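Long-range contact in STU0660 (Streptococcus thermophilus, PDB 3ZTH), which is a large Csn2-type protein involved in CRISPR-mediated bacterial immunity and probably binds DNA, with magnesium ions bound to it: residues 23-27 with 298-302. Coordinates in Å, arbitrary orientation, origin at the centre of the assembly. Numbering follows the deposited sequence.
Sequences IVGQN and PYLLT
Start where the loop after helix 286-296 meets strand 20-24. Pro298, near the end of a 3-10 segment that begins before it (phi/psi -59/-20), sits closest in register to Gly25, their CA atoms 4.6 Å apart. Its ring makes an apolar contact with the Val24 side chain, chi1 t and CB toward the loop. Gln26 NE2 donates a hydrogen bond to Pro298 O at 2.8 Å and 159°, and Gly25 CA makes a CA-H...O contact with Pro298 O at 3.6 Å. Gly25 has positive phi (136/164), where a CB would jam against the carbonyl of Val24. Tyr299 points its CB away, yet with chi1 m the ring turns back so that CD1 lies 3.6 Å from Gln26 CD, at an oblique tilt. Gln26 is folded (chi1 m, chi2 m) and with Asp240 forms the magnesium site. Strand 20-24, this turn and helix 28-43, which Asn27 N-caps, probably occupy the P-loop position of the P-loop NTPase clan; here Lys31 NZ hydrogen-bonds to Gly25 O. The side chain of Leu300 packs on Leu318 and Leu321 of helix 312-324, and Leu301, at left-handed angles (55/38), reverses the chain. This brings Thr302 (chi1 m) back, its OG1 3.5 Å from Gln26 CG and hydrogen-bonded to Ser258, whose OG also accepts a hydrogen bond from the backbone N-H of Gln26.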
loop_
_atom_site.group_PDB
_atom_site.type_symbol
_atom_site.label_atom_id
_atom_site.label_comp_id
_atom_site.label_asym_id
_atom_site.label_seq_id
_atom_site.Cartn_x
_atom_site.Cartn_y
_atom_site.Cartn_z
ATOM N N ILE A 23 -3.445 -37.251 19.742
ATOM C CA ILE A 23 -4.830 -36.925 20.027
ATOM C C ILE A 23 -5.688 -37.707 19.053
ATOM O O ILE A 23 -5.584 -37.537 17.840
ATOM C CB ILE A 23 -5.077 -35.404 19.887
ATOM C CG1 ILE A 23 -4.334 -34.670 21.003
ATOM C CG2 ILE A 23 -6.572 -35.091 19.973
ATOM C CD1 ILE A 23 -4.373 -33.178 20.884
ATOM N N VAL A 24 -6.535 -38.568 19.600
ATOM C CA VAL A 24 -7.397 -39.434 18.806
ATOM C C VAL A 24 -8.827 -39.362 19.340
ATOM O O VAL A 24 -9.080 -38.696 20.340
ATOM C CB VAL A 24 -6.875 -40.880 18.899
ATOM C CG1 VAL A 24 -7.851 -41.821 18.290
ATOM C CG2 VAL A 24 -5.536 -41.002 18.185
ATOM N N GLY A 25 -9.764 -40.041 18.691
ATOM C CA GLY A 25 -11.129 -40.001 19.180
ATOM C C GLY A 25 -12.154 -39.806 18.082
ATOM O O GLY A 25 -11.819 -39.403 16.970
ATOM N N GLN A 26 -13.414 -40.083 18.401
ATOM C CA GLN A 26 -14.478 -39.958 17.421
ATOM C C GLN A 26 -15.109 -38.580 17.401
ATOM O O GLN A 26 -15.871 -38.264 16.496
ATOM C CB GLN A 26 -15.543 -41.029 17.663
ATOM C CG GLN A 26 -15.013 -42.441 17.476
ATOM C CD GLN A 26 -14.275 -42.602 16.148
ATOM O OE1 GLN A 26 -14.885 -42.561 15.081
ATOM N NE2 GLN A 26 -12.956 -42.770 16.215
ATOM N N ASN A 27 -14.783 -37.755 18.391
ATOM C CA ASN A 27 -15.333 -36.405 18.458
ATOM C C ASN A 27 -14.471 -35.471 17.601
ATOM O O ASN A 27 -13.726 -34.629 18.118
ATOM C CB ASN A 27 -15.342 -35.923 19.905
ATOM C CG ASN A 27 -16.172 -34.671 20.092
ATOM O OD1 ASN A 27 -16.333 -33.869 19.164
ATOM N ND2 ASN A 27 -16.690 -34.487 21.298
ATOM N N PRO A 298 -8.998 -45.455 19.400
ATOM C CA PRO A 298 -9.732 -44.368 18.740
ATOM C C PRO A 298 -11.256 -44.447 18.927
ATOM O O PRO A 298 -11.960 -43.444 18.772
ATOM C CB PRO A 298 -9.323 -44.522 17.275
ATOM C CG PRO A 298 -7.949 -45.092 17.380
ATOM C CD PRO A 298 -8.104 -46.135 18.448
ATOM N N TYR A 299 -11.762 -45.630 19.263
ATOM C CA TYR A 299 -13.201 -45.808 19.438
ATOM C C TYR A 299 -13.685 -45.866 20.880
ATOM O O TYR A 299 -14.854 -46.124 21.121
ATOM C CB TYR A 299 -13.658 -47.075 18.715
ATOM C CG TYR A 299 -13.402 -47.027 17.237
ATOM C CD1 TYR A 299 -14.174 -46.217 16.403
ATOM C CD2 TYR A 299 -12.349 -47.749 16.672
ATOM C CE1 TYR A 299 -13.900 -46.122 15.033
ATOM C CE2 TYR A 299 -12.065 -47.663 15.306
ATOM C CZ TYR A 299 -12.842 -46.849 14.495
ATOM O OH TYR A 299 -12.551 -46.757 13.156
ATOM N N LEU A 300 -12.801 -45.621 21.838
ATOM C CA LEU A 300 -13.189 -45.673 23.240
ATOM C C LEU A 300 -14.017 -44.465 23.640
ATOM O O LEU A 300 -13.951 -43.424 22.997
ATOM C CB LEU A 300 -11.939 -45.757 24.118
ATOM C CG LEU A 300 -11.080 -46.990 23.820
ATOM C CD1 LEU A 300 -9.783 -46.940 24.602
ATOM C CD2 LEU A 300 -11.878 -48.247 24.165
ATOM N N LEU A 301 -14.803 -44.609 24.702
ATOM C CA LEU A 301 -15.631 -43.514 25.210
ATOM C C LEU A 301 -16.549 -42.947 24.130
ATOM O O LEU A 301 -16.771 -41.741 24.060
ATOM C CB LEU A 301 -14.737 -42.395 25.756
ATOM C CG LEU A 301 -13.437 -42.852 26.430
ATOM C CD1 LEU A 301 -12.614 -41.634 26.834
ATOM C CD2 LEU A 301 -13.741 -43.722 27.632
ATOM N N THR A 302 -17.082 -43.816 23.286
ATOM C CA THR A 302 -17.964 -43.357 22.224
ATOM C C THR A 302 -19.219 -44.201 22.121
ATOM O O THR A 302 -19.143 -45.395 21.817
ATOM C CB THR A 302 -17.277 -43.400 20.831
ATOM O OG1 THR A 302 -16.060 -42.648 20.856
ATOM C CG2 THR A 302 -18.195 -42.803 19.779
#